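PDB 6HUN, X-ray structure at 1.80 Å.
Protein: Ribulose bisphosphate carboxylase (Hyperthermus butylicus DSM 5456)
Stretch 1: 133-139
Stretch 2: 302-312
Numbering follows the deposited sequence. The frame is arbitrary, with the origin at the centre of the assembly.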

# COMPACT_ATOMS: atom_id res chain seq x y z
N ALA A 133 17.85 -2.53 11.43
CA ALA A 133 16.91 -3.33 12.22
C ALA A 133 15.51 -2.68 12.32
O ALA A 133 14.50 -3.39 12.46
CB ALA A 133 17.49 -3.57 13.61
N GLY A 134 15.44 -1.36 12.21
CA GLY A 134 14.16 -0.66 12.13
C GLY A 134 14.33 0.66 11.41
O GLY A 134 15.37 1.32 11.56
N LEU A 135 13.33 1.06 10.61
CA LEU A 135 13.40 2.32 9.86
C LEU A 135 11.97 2.86 9.90
O LEU A 135 11.03 2.20 9.40
CB LEU A 135 13.88 2.04 8.42
CG LEU A 135 13.88 3.36 7.62
CD1 LEU A 135 14.93 4.31 8.22
CD2 LEU A 135 14.18 3.00 6.18
N ARG A 136 11.79 3.98 10.59
CA ARG A 136 10.51 4.68 10.55
C ARG A 136 10.63 6.02 9.83
O ARG A 136 11.50 6.84 10.14
CB ARG A 136 9.94 4.94 11.95
CG ARG A 136 8.45 4.93 11.79
CD ARG A 136 7.76 5.75 12.59
NE ARG A 136 6.43 5.24 12.82
CZ ARG A 136 5.57 5.93 13.52
NH1 ARG A 136 4.41 5.42 13.84
NH2 ARG A 136 5.99 7.10 13.98
N VAL A 137 9.77 6.24 8.86
CA VAL A 137 9.80 7.53 8.17
C VAL A 137 8.86 8.43 8.94
O VAL A 137 7.65 8.19 8.95
CB VAL A 137 9.39 7.42 6.69
CG1 VAL A 137 9.71 8.80 6.04
CG2 VAL A 137 10.24 6.34 6.01
N GLU A 138 9.41 9.45 9.59
CA GLU A 138 8.60 10.25 10.50
C GLU A 138 7.90 11.43 9.79
O GLU A 138 6.73 11.74 10.09
CB GLU A 138 9.48 10.80 11.63
CG GLU A 138 10.26 9.77 12.44
CD GLU A 138 9.39 9.00 13.46
OE1 GLU A 138 8.15 8.96 13.37
OE2 GLU A 138 9.98 8.33 14.34
N ASP A 139 8.60 12.08 8.87
CA ASP A 139 8.05 13.23 8.19
C ASP A 139 8.91 13.53 6.97
O ASP A 139 10.08 13.14 6.92
CB ASP A 139 8.04 14.46 9.13
CG ASP A 139 7.10 15.58 8.63
OD1 ASP A 139 6.41 15.36 7.60
OD2 ASP A 139 7.01 16.62 9.34
N PHE A 302 1.39 -0.67 9.13
CA PHE A 302 2.71 -0.08 9.15
C PHE A 302 2.82 1.24 9.89
O PHE A 302 3.93 1.77 9.96
CB PHE A 302 3.22 0.11 7.69
CG PHE A 302 2.34 0.98 6.82
CD1 PHE A 302 2.52 2.41 6.79
CD2 PHE A 302 1.37 0.42 6.03
CE1 PHE A 302 1.69 3.24 5.91
CE2 PHE A 302 0.53 1.21 5.19
CZ PHE A 302 0.68 2.60 5.12
N THR A 303 1.72 1.82 10.44
CA THR A 303 1.87 3.08 11.19
C THR A 303 1.86 2.88 12.71
O THR A 303 2.07 3.85 13.47
CB THR A 303 0.70 4.04 10.85
OG1 THR A 303 -0.49 3.44 11.38
CG2 THR A 303 0.59 4.41 9.36
N ARG A 304 1.72 1.64 13.21
CA ARG A 304 1.65 1.44 14.67
C ARG A 304 3.01 1.38 15.37
O ARG A 304 3.13 1.80 16.51
CB ARG A 304 0.88 0.14 14.97
CG ARG A 304 -0.61 0.40 14.87
CD ARG A 304 -1.48 -0.82 15.38
NE ARG A 304 -1.47 -1.04 16.80
CZ ARG A 304 -2.33 -1.83 17.43
NH1 ARG A 304 -3.29 -2.42 16.73
NH2 ARG A 304 -2.28 -1.97 18.74
N ASN A 305 4.04 0.80 14.76
CA ASN A 305 5.30 0.49 15.44
C ASN A 305 6.14 1.76 15.45
O ASN A 305 6.53 2.23 14.38
CB ASN A 305 6.01 -0.62 14.64
CG ASN A 305 7.26 -1.08 15.28
OD1 ASN A 305 7.85 -0.40 16.16
ND2 ASN A 305 7.70 -2.29 14.85
N PRO A 306 6.41 2.36 16.60
CA PRO A 306 7.19 3.61 16.56
C PRO A 306 8.61 3.43 16.02
O PRO A 306 9.32 4.45 15.83
CB PRO A 306 7.28 4.05 18.04
CG PRO A 306 6.55 3.04 18.84
CD PRO A 306 6.32 1.82 17.97
N LYS A 307 9.07 2.19 15.88
CA LYS A 307 10.43 1.96 15.45
C LYS A 307 10.54 1.54 13.98
O LYS A 307 11.69 1.37 13.48
CB LYS A 307 11.08 0.85 16.31
CG LYS A 307 11.26 1.12 17.80
CD LYS A 307 12.14 2.34 17.98
CE LYS A 307 13.35 2.01 18.69
NZ LYS A 307 14.31 1.04 18.02
N HIS A 308 9.41 1.31 13.32
CA HIS A 308 9.49 0.80 11.92
C HIS A 308 8.23 1.07 11.16
O HIS A 308 7.14 0.67 11.59
CB HIS A 308 9.75 -0.70 11.92
CG HIS A 308 10.07 -1.23 10.55
ND1 HIS A 308 11.33 -1.12 10.01
CD2 HIS A 308 9.31 -1.90 9.63
CE1 HIS A 308 11.35 -1.73 8.82
NE2 HIS A 308 10.13 -2.19 8.56
N GLY A 309 8.34 1.70 9.99
CA GLY A 309 7.10 1.87 9.22
C GLY A 309 7.02 3.33 8.79
O GLY A 309 8.05 3.94 8.49
N VAL A 310 5.82 3.86 8.74
CA VAL A 310 5.57 5.25 8.30
C VAL A 310 4.67 5.89 9.35
O VAL A 310 3.69 5.26 9.78
CB VAL A 310 4.85 5.31 6.95
CG1 VAL A 310 4.76 6.83 6.49
CG2 VAL A 310 5.63 4.46 5.85
N SER A 311 4.95 7.12 9.77
CA SER A 311 4.05 7.74 10.73
C SER A 311 2.72 8.05 10.07
O SER A 311 2.63 8.32 8.85
CB SER A 311 4.66 9.05 11.29
OG SER A 311 4.71 9.96 10.19
N MET A 312 1.64 7.98 10.86
CA MET A 312 0.35 8.35 10.30
C MET A 312 0.37 9.83 9.90
O MET A 312 -0.34 10.24 8.98
CB MET A 312 -0.78 8.11 11.34
CG MET A 312 -2.19 8.58 10.81
SD MET A 312 -2.74 7.47 9.43
CE MET A 312 -3.55 8.70 8.37
O HOH W 1 5.02 2.95 12.13
O HOH W 2 8.86 7.00 16.16

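The two stretches, at least 167 residues apart in sequence where they touch, pair as short parallel β-strands and bury 532 Å² between them. Three backbone hydrogen bonds form the ladder: Gly309 N donates to Leu135 O (2.8 Å), Val137 N to Gly309 O (2.9 Å) and Ser311 N to Val137 O (3.0 Å), all close to linear. Arg136 lies opposite Gly309, and Val137 opposite Val310. Two CA-H...O contacts reinforce the ladder, from His308 CA to Leu135 O and from Arg136 CA to Gly309 O, each 3.3 Å.

Side chains extend this pattern at both ends. Leu135 N donates to His308 ND1 (3.0 Å, 159°), so the imidazole edge takes up a main-chain amide just before the ladder begins; this bond requires ND1 to be unprotonated. At the far end Ser311 OG donates to Glu138 O (2.7 Å). The p rotamer of Ser311 suits this double role, because the same hydroxyl caps the helix that follows.

Arg136 contributes the largest covered area, 125 Å², and its long side chain places the guanidinium between two parts of stretch 2. Its guanidinium has Val310 C and Ser311 CB over one face and Pro306 CA over the opposite face. Near the plane of the group, NH1 makes a weak hydrogen bond to Thr303 O (2.8 Å, 121°). Within its own strand, Arg136 NH2 forms a salt bridge with Glu138 OE1 (2.9 Å), which ties the guanidinium to the carboxylate of Glu138, a residue whose CA-to-CB bond points away but whose side-chain end comes nearer to stretch 2.

The loop that receives the arginine is itself braced. A type I turn runs from Asn305 to His308, with His308 N bonded to Asn305 O (3.2 Å) and Lys307 N to Asn305 OD1 (2.9 Å). Two waters bridge polar atoms of the two stretches. Water 1 accepts from Arg136 NE (2.8 Å) and lies 2.8 Å from Asn305 O; water 2 donates to both Glu138 OE2 (2.5 Å) and Pro306 O (2.6 Å).

Apolar packing is modest. The buried Val137 and Val310 side chains share the sheet face other than that of Arg136, both in the t rotamer. Glycine suits two tight places. A CB on Gly134 would lie 2.6 Å from Lys307 O, while one on Gly309 would come within 2.0 Å of Phe302 O; the backbone angles of Gly309 (131°/-145°) by themselves also call for glycine.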